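Local coordinates for protein Bcl-2 homolog (Gene 16?) (Murid herpesvirus 4, PDB 4MI8) that inhibits host cell apoptosis and starvation-induced autophagy as a viral Bcl-2 homolog, binding host Beclin 1, BAK1 and BAX, at residues E48-Y53 and F92-R97; G87-F92 and N127-H132; A17-V22 and L115-M120; E102-C105 and E111-E114. One frame throughout, in Å; residues are numbered along the deposited sequence.

The four contacts belong to one helical bundle, and helix 86-103 takes part in three of them. Interactions 1 and 2 share Phe92 and touch again where Phe49 CZ meets Gly91 CA at 3.5 Å. Their surroundings also meet the bound Beclin 1 BH3 peptide, which packs on Phe49 and Val95 and pairs an acidic side chain with Arg88. Interaction 3 joins the first and last helices; Phe92 CZ lies 3.4 Å from Met120 O and so links it to both. Interaction 4 continues from it, with centres about 9 Å apart and Leu116 CD2 4.2 Å from Leu104 CD1. The centres of interactions 2 and 4 are about 22 Å apart, on opposite sides of the chain's centre.

Interaction 1: residues E48-Y53 and F92-R97; sequences EFRRHY and FFDVGR
Arg50 and Asp94 form a two-point salt bridge between helices 33-56 and 86-103. Arg50 approaches side-on. Its NE donates to Asp94 OD2 at 2.6 Å, nearly straight at 163°, and meets that oxygen on the syn side. Its NH2 donates to Asp94 OD1 at 2.8 Å, from above the carboxylate plane and at a more bent angle. Arg97 completes this tight network. Its NH2 gives Asp94 OD1 a second bond of 3.0 Å, from the other face of the carboxylate plane. The guanidinium groups of Arg50 and Arg97 also lie flat on one another, centres 4.1 Å apart and planes 30° apart. Asp94 is thus buried but well supplied with donors, and its charge probably offsets those of both arginines. The Arg50 chain is bent at its second and third torsions, which brings NE to face the acid. The looser part is Phe49, whose CD1 meets Asp94 OD2 obliquely at 3.6 Å without a bond. Arg50 is partly exposed; the other touching residues are buried. The short helical segments cross at -86°, almost perpendicular. Tyr61 adds a hydrogen bond to Asp94 OD2, helix 8-23 packs on Arg97 through Phe18 and Val22, and Thr46 of helix 33-56 touches Asp94 and Arg97.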
# COMPACT_ATOMS: atom_id res chain seq x y z
N GLU A 48 -8.72 3.56 -6.65
CA GLU A 48 -9.30 2.83 -7.78
C GLU A 48 -9.37 1.33 -7.47
O GLU A 48 -10.38 0.65 -7.74
CB GLU A 48 -8.40 2.97 -8.99
CG GLU A 48 -8.64 4.18 -9.81
CD GLU A 48 -10.10 4.26 -10.28
OE1 GLU A 48 -10.52 3.40 -11.08
OE2 GLU A 48 -10.85 5.19 -9.85
N PHE A 49 -8.29 0.82 -6.88
CA PHE A 49 -8.23 -0.61 -6.52
C PHE A 49 -9.34 -0.90 -5.45
O PHE A 49 -10.07 -1.88 -5.55
CB PHE A 49 -6.87 -0.87 -5.94
CG PHE A 49 -6.66 -2.28 -5.45
CD1 PHE A 49 -7.12 -2.68 -4.17
CD2 PHE A 49 -5.89 -3.21 -6.25
CE1 PHE A 49 -6.86 -3.99 -3.72
CE2 PHE A 49 -5.66 -4.51 -5.77
CZ PHE A 49 -6.15 -4.91 -4.51
N ARG A 50 -9.48 -0.06 -4.46
CA ARG A 50 -10.57 -0.20 -3.45
C ARG A 50 -11.99 -0.15 -4.03
O ARG A 50 -12.85 -0.90 -3.57
CB ARG A 50 -10.43 0.87 -2.36
CG ARG A 50 -11.36 0.63 -1.18
CD ARG A 50 -10.81 -0.48 -0.26
NE ARG A 50 -9.53 -0.06 0.39
CZ ARG A 50 -9.46 0.71 1.47
NH1 ARG A 50 -10.61 1.04 2.09
NH2 ARG A 50 -8.27 1.10 2.01
N ARG A 51 -12.23 0.66 -5.07
CA ARG A 51 -13.55 0.69 -5.70
C ARG A 51 -13.88 -0.66 -6.34
O ARG A 51 -14.99 -1.14 -6.28
CB ARG A 51 -13.64 1.71 -6.81
CG ARG A 51 -13.90 3.13 -6.38
CD ARG A 51 -13.98 4.03 -7.62
NE ARG A 51 -15.21 3.84 -8.41
CZ ARG A 51 -16.38 4.43 -8.13
NH1 ARG A 51 -16.47 5.24 -7.08
NH2 ARG A 51 -17.45 4.21 -8.90
N HIS A 52 -12.89 -1.31 -6.94
CA HIS A 52 -13.18 -2.66 -7.49
C HIS A 52 -13.41 -3.66 -6.39
O HIS A 52 -14.29 -4.49 -6.49
CB HIS A 52 -12.01 -3.16 -8.34
CG HIS A 52 -11.77 -2.35 -9.58
ND1 HIS A 52 -12.59 -2.42 -10.66
CD2 HIS A 52 -10.75 -1.51 -9.92
CE1 HIS A 52 -12.14 -1.61 -11.62
NE2 HIS A 52 -11.02 -1.03 -11.18
N TYR A 53 -12.59 -3.63 -5.34
CA TYR A 53 -12.83 -4.52 -4.24
C TYR A 53 -14.26 -4.34 -3.72
O TYR A 53 -14.98 -5.33 -3.56
CB TYR A 53 -11.81 -4.29 -3.12
CG TYR A 53 -12.06 -5.16 -1.88
CD1 TYR A 53 -12.94 -4.72 -0.90
CD2 TYR A 53 -11.35 -6.35 -1.65
CE1 TYR A 53 -13.20 -5.51 0.23
CE2 TYR A 53 -11.56 -7.14 -0.48
CZ TYR A 53 -12.49 -6.70 0.43
OH TYR A 53 -12.76 -7.39 1.58
N PHE A 92 -0.90 -3.84 -2.13
CA PHE A 92 0.02 -3.69 -1.00
C PHE A 92 -0.14 -2.28 -0.37
O PHE A 92 -0.25 -2.08 0.88
CB PHE A 92 1.43 -3.98 -1.56
CG PHE A 92 2.59 -3.44 -0.72
CD1 PHE A 92 3.06 -2.16 -0.93
CD2 PHE A 92 3.35 -4.31 0.11
CE1 PHE A 92 4.21 -1.72 -0.27
CE2 PHE A 92 4.48 -3.85 0.79
CZ PHE A 92 4.92 -2.54 0.59
N PHE A 93 -0.15 -1.28 -1.23
CA PHE A 93 -0.28 0.06 -0.67
C PHE A 93 -1.66 0.26 -0.11
O PHE A 93 -1.81 1.05 0.82
CB PHE A 93 0.05 1.14 -1.73
CG PHE A 93 1.54 1.41 -1.85
CD1 PHE A 93 2.22 2.10 -0.82
CD2 PHE A 93 2.29 0.94 -2.98
CE1 PHE A 93 3.59 2.31 -0.93
CE2 PHE A 93 3.72 1.15 -3.06
CZ PHE A 93 4.35 1.82 -2.06
N ASP A 94 -2.69 -0.37 -0.68
CA ASP A 94 -4.08 -0.09 -0.17
C ASP A 94 -4.24 -0.78 1.14
O ASP A 94 -5.03 -0.35 2.00
CB ASP A 94 -5.14 -0.68 -1.10
CG ASP A 94 -6.53 -0.17 -0.79
OD1 ASP A 94 -6.65 1.00 -0.31
OD2 ASP A 94 -7.54 -0.89 -1.06
N VAL A 95 -3.57 -1.94 1.28
CA VAL A 95 -3.57 -2.54 2.65
C VAL A 95 -2.95 -1.60 3.68
O VAL A 95 -3.54 -1.35 4.78
CB VAL A 95 -2.89 -3.91 2.68
CG1 VAL A 95 -2.63 -4.31 4.12
CG2 VAL A 95 -3.73 -4.90 1.81
N GLY A 96 -1.79 -1.02 3.34
CA GLY A 96 -1.13 -0.05 4.26
C GLY A 96 -2.03 1.18 4.48
O GLY A 96 -2.05 1.75 5.58
N ARG A 97 -2.75 1.63 3.44
CA ARG A 97 -3.64 2.77 3.60
C ARG A 97 -4.79 2.44 4.53
O ARG A 97 -5.18 3.30 5.32
CB ARG A 97 -4.22 3.21 2.27
CG ARG A 97 -5.16 4.40 2.40
CD ARG A 97 -5.66 4.99 1.04
NE ARG A 97 -6.49 4.03 0.30
CZ ARG A 97 -7.81 4.19 0.10
NH1 ARG A 97 -8.46 5.26 0.52
NH2 ARG A 97 -8.50 3.32 -0.61

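Interaction 2: residues G87-F92 and N127-H132; sequences GRIVGF and NNLMNH
Leu129 is the main partner of Ile89 and Phe92 in the segment that follows helix 111-126. That helix ends first: Asn128 has a positive phi (51°) and closes a Schellman motif. Leu129 comes next and opens a short 3-10 turn. The side chains of Ile89 and Leu129 run antiparallel alongside each other, with Ile89 CD1 3.9 Å from Leu129 CB. Ile89 chi2 is fully extended (-180°), which carries CD1 on to the backbone, 3.3 Å from Leu129 O. The CD1 branch of Leu129 lies over one face of the Phe92 ring, 4.4 Å from Phe92 CD2. His132 follows, an exposed residue. Its CB rests 3.9 Å from Ile89 CD1, while its imidazole leads away. No hydrogen bond crosses; the side-chain contacts are apolar and mostly buried, and the Ile89 methyl also lies against backbone carbonyls. Phe80 of helix 68-81 touches Ile89, Phe92 and Leu129, and Phe124 touches Phe92 and Leu129. The sequence Gly87-Phe92 matches the BH1 motif of Bcl-2 proteins. Outside this contact, its Arg88 pairs with an acidic side chain of the bound peptide, as is typical of a BH3-binding groove.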
# COMPACT_ATOMS: atom_id res chain seq x y z
N GLY A 87 -0.28 -4.11 -10.12
CA GLY A 87 -1.57 -4.22 -9.49
C GLY A 87 -1.46 -4.86 -8.13
O GLY A 87 -2.23 -4.49 -7.19
N ARG A 88 -0.55 -5.85 -7.97
CA ARG A 88 -0.29 -6.42 -6.62
C ARG A 88 0.36 -5.37 -5.75
O ARG A 88 0.03 -5.16 -4.54
CB ARG A 88 0.56 -7.69 -6.70
CG ARG A 88 -0.03 -8.87 -7.48
CD ARG A 88 -1.38 -9.32 -6.89
NE ARG A 88 -1.95 -10.38 -7.74
CZ ARG A 88 -1.66 -11.68 -7.60
NH1 ARG A 88 -0.82 -12.09 -6.62
NH2 ARG A 88 -2.19 -12.58 -8.42
N ILE A 89 1.32 -4.67 -6.31
CA ILE A 89 1.83 -3.52 -5.58
C ILE A 89 0.76 -2.48 -5.14
O ILE A 89 0.78 -1.96 -3.98
CB ILE A 89 2.92 -2.83 -6.38
CG1 ILE A 89 4.01 -3.92 -6.61
CG2 ILE A 89 3.38 -1.57 -5.61
CD1 ILE A 89 5.21 -3.48 -7.40
N VAL A 90 -0.19 -2.14 -6.02
CA VAL A 90 -1.15 -1.17 -5.60
C VAL A 90 -1.98 -1.75 -4.43
O VAL A 90 -2.28 -1.08 -3.50
CB VAL A 90 -2.12 -0.86 -6.75
CG1 VAL A 90 -3.33 -0.05 -6.24
CG2 VAL A 90 -1.35 -0.19 -7.89
N GLY A 91 -2.33 -3.03 -4.48
CA GLY A 91 -3.02 -3.70 -3.37
C GLY A 91 -2.23 -3.62 -2.04
O GLY A 91 -2.83 -3.42 -0.95
N PHE A 92 -0.90 -3.84 -2.13
CA PHE A 92 0.02 -3.69 -1.00
C PHE A 92 -0.14 -2.28 -0.37
O PHE A 92 -0.25 -2.08 0.88
CB PHE A 92 1.43 -3.98 -1.56
CG PHE A 92 2.59 -3.44 -0.72
CD1 PHE A 92 3.06 -2.16 -0.93
CD2 PHE A 92 3.35 -4.31 0.11
CE1 PHE A 92 4.21 -1.72 -0.27
CE2 PHE A 92 4.48 -3.85 0.79
CZ PHE A 92 4.92 -2.54 0.59
N ASN A 127 11.88 -7.35 -1.29
CA ASN A 127 11.28 -8.03 -2.44
C ASN A 127 11.53 -7.37 -3.77
O ASN A 127 11.01 -7.80 -4.79
CB ASN A 127 9.78 -8.31 -2.24
CG ASN A 127 9.53 -9.41 -1.23
OD1 ASN A 127 9.33 -10.59 -1.60
ND2 ASN A 127 9.65 -9.07 0.07
N ASN A 128 12.34 -6.33 -3.78
CA ASN A 128 12.56 -5.60 -5.02
C ASN A 128 11.27 -5.19 -5.73
O ASN A 128 11.15 -5.31 -6.93
CB ASN A 128 13.49 -6.40 -5.94
CG ASN A 128 14.07 -5.58 -7.07
OD1 ASN A 128 14.22 -4.36 -6.98
ND2 ASN A 128 14.40 -6.26 -8.16
N LEU A 129 10.27 -4.73 -4.99
CA LEU A 129 9.03 -4.18 -5.64
C LEU A 129 9.27 -3.00 -6.58
O LEU A 129 8.46 -2.74 -7.46
CB LEU A 129 7.94 -3.85 -4.62
CG LEU A 129 7.47 -5.16 -3.98
CD1 LEU A 129 6.19 -4.91 -3.22
CD2 LEU A 129 7.28 -6.33 -4.97
N MET A 130 10.37 -2.27 -6.37
CA MET A 130 10.71 -1.11 -7.22
C MET A 130 10.84 -1.58 -8.63
O MET A 130 10.54 -0.82 -9.56
CB MET A 130 12.02 -0.44 -6.83
CG MET A 130 13.06 -1.41 -6.33
SD MET A 130 13.30 -1.12 -4.58
CE MET A 130 12.55 -2.48 -3.70
N ASN A 131 11.25 -2.85 -8.78
CA ASN A 131 11.35 -3.53 -10.07
C ASN A 131 10.09 -3.55 -10.96
O ASN A 131 10.23 -3.66 -12.18
CB ASN A 131 11.78 -4.98 -9.85
CG ASN A 131 12.92 -5.40 -10.75
OD1 ASN A 131 12.87 -6.45 -11.46
ND2 ASN A 131 13.97 -4.59 -10.73
N HIS A 132 8.91 -3.45 -10.38
CA HIS A 132 7.68 -3.60 -11.12
C HIS A 132 6.75 -2.41 -11.04
O HIS A 132 5.53 -2.57 -11.03
CB HIS A 132 6.97 -4.81 -10.60
CG HIS A 132 7.56 -6.10 -11.05
ND1 HIS A 132 8.44 -6.77 -10.32
CD2 HIS A 132 7.34 -6.84 -12.19
CE1 HIS A 132 8.78 -7.89 -10.96
NE2 HIS A 132 8.10 -7.93 -12.10

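Interaction 3: residues A17-V22 and L115-M120; sequences AFLKTV and LLNDCM
The CD1 methyl of Leu19 lies above the flat amide of Asn117, offset away from ND2 and 3.9 Å from Asn117 CG. That amide turns its ND2 to a hydrogen bond with Thr16 OG1, just before the segment 17-22, so its polar end is held by the same helix that supplies the methyl. The Phe18 ring stands beside this contact. One of its faces carries Val22 CG1 from the next turn, and it meets Phe93 edge-to-face. Leu19 carries the contact. Its CG is anti to the carbonyl carbon (chi1 -60°), and its two methyls part to reach different residues. CD1 presses on the backbone, 3.4 Å from Asn117 CA. CD2 fits between two side chains: it lies 4.0 Å from Leu116 CD2 and 3.8 Å from Met120 SD. The pair brings together the first and last helices of this Bcl-2 bundle, 8-23 and 111-126. Their short segments run roughly antiparallel, 146° between directions, with axes 10.5 Å apart. No hydrogen bond joins the two segments, and all four touching residues are buried. Cys100 of helix 86-103 touches Leu19 and Leu116, while Phe76 of helix 68-81 lies against Met120.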
# COMPACT_ATOMS: atom_id res chain seq x y z
N ALA A 17 6.23 9.18 3.08
CA ALA A 17 5.40 10.35 2.75
C ALA A 17 4.00 9.86 2.42
O ALA A 17 3.02 10.49 2.84
CB ALA A 17 6.02 11.10 1.61
N PHE A 18 3.89 8.64 1.84
CA PHE A 18 2.58 8.05 1.51
C PHE A 18 1.83 7.80 2.80
O PHE A 18 0.69 8.24 2.91
CB PHE A 18 2.69 6.76 0.74
CG PHE A 18 1.37 6.01 0.60
CD1 PHE A 18 0.42 6.37 -0.38
CD2 PHE A 18 1.05 4.93 1.46
CE1 PHE A 18 -0.77 5.63 -0.51
CE2 PHE A 18 -0.12 4.20 1.33
CZ PHE A 18 -1.05 4.54 0.35
N LEU A 19 2.46 7.11 3.75
CA LEU A 19 1.81 6.80 5.06
C LEU A 19 1.47 8.07 5.89
O LEU A 19 0.40 8.13 6.54
CB LEU A 19 2.64 5.84 5.88
CG LEU A 19 2.92 4.48 5.20
CD1 LEU A 19 3.96 3.69 6.03
CD2 LEU A 19 1.65 3.65 5.16
N LYS A 20 2.36 9.05 5.89
CA LYS A 20 2.13 10.27 6.68
C LYS A 20 0.96 11.01 6.06
O LYS A 20 0.07 11.50 6.79
CB LYS A 20 3.36 11.19 6.76
CG LYS A 20 4.56 10.57 7.47
CD LYS A 20 5.75 11.54 7.65
CE LYS A 20 6.78 10.86 8.55
NZ LYS A 20 8.15 11.53 8.76
N THR A 21 0.92 11.05 4.72
CA THR A 21 -0.18 11.74 4.01
C THR A 21 -1.50 11.08 4.32
O THR A 21 -2.42 11.79 4.64
CB THR A 21 0.02 11.83 2.46
OG1 THR A 21 1.19 12.59 2.11
CG2 THR A 21 -1.15 12.51 1.81
N VAL A 22 -1.64 9.76 4.22
CA VAL A 22 -2.93 9.11 4.43
C VAL A 22 -3.26 9.09 5.92
O VAL A 22 -4.44 8.99 6.32
CB VAL A 22 -3.04 7.68 3.82
CG1 VAL A 22 -2.73 7.67 2.32
CG2 VAL A 22 -2.17 6.67 4.57
N LEU A 115 6.23 1.45 12.74
CA LEU A 115 6.33 -0.01 12.58
C LEU A 115 5.69 -0.48 11.26
O LEU A 115 6.26 -1.29 10.49
CB LEU A 115 5.55 -0.62 13.73
CG LEU A 115 6.06 -1.91 14.28
CD1 LEU A 115 7.36 -1.63 15.07
CD2 LEU A 115 4.91 -2.44 15.14
N LEU A 116 4.51 0.04 10.99
CA LEU A 116 3.88 -0.12 9.65
C LEU A 116 4.84 0.32 8.52
O LEU A 116 5.06 -0.42 7.55
CB LEU A 116 2.55 0.65 9.60
CG LEU A 116 1.81 0.46 8.27
CD1 LEU A 116 1.47 -1.02 8.01
CD2 LEU A 116 0.60 1.38 8.29
N ASN A 117 5.42 1.51 8.69
CA ASN A 117 6.41 2.05 7.75
C ASN A 117 7.53 1.07 7.47
O ASN A 117 7.75 0.74 6.30
CB ASN A 117 6.94 3.36 8.26
CG ASN A 117 7.70 4.19 7.18
OD1 ASN A 117 7.97 3.76 6.08
ND2 ASN A 117 8.06 5.38 7.53
N ASP A 118 8.19 0.58 8.54
CA ASP A 118 9.35 -0.30 8.48
C ASP A 118 9.05 -1.55 7.75
O ASP A 118 9.76 -1.95 6.82
CB ASP A 118 9.84 -0.68 9.90
CG ASP A 118 10.53 0.46 10.60
OD1 ASP A 118 10.64 1.54 9.97
OD2 ASP A 118 10.97 0.27 11.77
N CYS A 119 8.01 -2.22 8.24
CA CYS A 119 7.49 -3.44 7.63
C CYS A 119 7.25 -3.22 6.11
O CYS A 119 7.86 -3.98 5.26
CB CYS A 119 6.18 -3.86 8.32
SG CYS A 119 5.31 -5.20 7.46
N MET A 120 6.46 -2.18 5.76
CA MET A 120 6.18 -1.96 4.31
C MET A 120 7.46 -1.64 3.58
O MET A 120 7.68 -2.16 2.49
CB MET A 120 5.13 -0.87 4.05
CG MET A 120 3.73 -1.31 4.42
SD MET A 120 2.55 0.06 4.16
CE MET A 120 2.55 0.07 2.36

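Interaction 4: residues E102-C105 and E111-E114; sequences EVLC and EDHE
Cys105 O is met by both His113 and a water. The water donates to Cys105 O at 2.9 Å and also bonds His113 NE2 at 2.8 Å, so it bridges the loop carbonyl to the imidazole. Cys105 O itself lies near the ring plane, at the edge, 3.2 Å from His113 CE1. That close approach brings a carbon rather than a nitrogen to the oxygen; the nitrogen next to it is served by the water, which also lies in the ring plane. The other ring nitrogen, ND1, is hydrogen-bonded to Thr110 OG1 just before helix 111-126. With both nitrogens engaged, the rotation of the imidazole is well defined. Leu104 covers a face of the same ring. Its CD1 sits over the centre, 3.5 Å from the centroid and only 7° off the ring normal, a clear CH-pi contact. With chi1 at -72° the imidazole swings back beside its own backbone N, toward the loop.

This is the short loop joining two consecutive helices of the Bcl-2 bundle, 86-103 and 111-126, and the loop residues fold against the first turn of the second helix.

The other Leu104 methyl, CD2, reaches Asp112 CB at 3.9 Å. Cys105 SG comes to the ring edge, 4.0 Å from His113 CE1, as a sulfur-aromatic contact. Cys105 is assigned to an interchain disulfide with Cys30 of another subunit, though this assembly holds one M11 chain. Trp68 of helix 68-81 packs on Leu104 and Asp112, and the Trp109 ring meets His113 with planes about 50° apart.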
# COMPACT_ATOMS: atom_id res chain seq x y z
N GLU A 102 -7.86 3.22 9.42
CA GLU A 102 -8.91 2.61 10.21
C GLU A 102 -8.49 1.75 11.35
O GLU A 102 -9.28 1.50 12.21
CB GLU A 102 -9.82 1.78 9.36
CG GLU A 102 -11.13 2.47 9.10
CD GLU A 102 -11.22 2.99 7.72
OE1 GLU A 102 -10.58 2.41 6.85
OE2 GLU A 102 -11.91 3.98 7.50
N VAL A 103 -7.26 1.29 11.35
CA VAL A 103 -6.78 0.51 12.45
C VAL A 103 -5.99 1.39 13.42
O VAL A 103 -6.44 1.59 14.52
CB VAL A 103 -5.98 -0.67 11.97
CG1 VAL A 103 -5.34 -1.38 13.13
CG2 VAL A 103 -6.89 -1.58 11.20
N LEU A 104 -4.86 1.93 12.97
CA LEU A 104 -4.05 2.86 13.74
C LEU A 104 -4.81 4.11 14.19
O LEU A 104 -5.74 4.58 13.56
CB LEU A 104 -2.80 3.27 12.96
CG LEU A 104 -1.89 2.16 12.45
CD1 LEU A 104 -0.53 2.73 12.06
CD2 LEU A 104 -1.71 1.07 13.50
N CYS A 105 -4.34 4.66 15.28
CA CYS A 105 -4.82 5.90 15.82
C CYS A 105 -4.76 7.01 14.76
O CYS A 105 -3.71 7.22 14.10
CB CYS A 105 -3.90 6.15 16.99
SG CYS A 105 -2.43 5.11 16.63
N GLU A 111 3.98 5.39 17.11
CA GLU A 111 5.07 4.44 17.01
C GLU A 111 4.72 3.23 16.17
O GLU A 111 5.60 2.64 15.58
CB GLU A 111 5.49 3.98 18.40
CG GLU A 111 5.83 5.14 19.35
CD GLU A 111 7.12 5.90 18.96
OE1 GLU A 111 8.20 5.26 18.97
OE2 GLU A 111 7.06 7.14 18.65
N ASP A 112 3.44 2.84 16.17
CA ASP A 112 2.90 1.80 15.30
C ASP A 112 2.89 2.20 13.83
O ASP A 112 3.12 1.34 12.97
CB ASP A 112 1.47 1.46 15.66
CG ASP A 112 1.37 0.56 16.85
OD1 ASP A 112 2.42 0.02 17.27
OD2 ASP A 112 0.24 0.40 17.35
N HIS A 113 2.61 3.47 13.55
CA HIS A 113 2.85 3.98 12.20
C HIS A 113 4.24 3.74 11.73
O HIS A 113 4.44 3.33 10.57
CB HIS A 113 2.60 5.45 12.12
CG HIS A 113 1.15 5.81 12.19
ND1 HIS A 113 0.48 5.87 13.35
CD2 HIS A 113 0.27 6.22 11.19
CE1 HIS A 113 -0.79 6.26 13.11
NE2 HIS A 113 -0.91 6.49 11.78
N GLU A 114 5.21 3.95 12.62
CA GLU A 114 6.63 3.77 12.31
C GLU A 114 6.93 2.32 12.04
O GLU A 114 7.72 2.01 11.20
CB GLU A 114 7.54 4.34 13.41
CG GLU A 114 7.74 5.86 13.24
CD GLU A 114 8.31 6.60 14.48
OE1 GLU A 114 8.35 6.02 15.61
OE2 GLU A 114 8.71 7.78 14.34
O HOH W 1 -3.59 7.23 11.21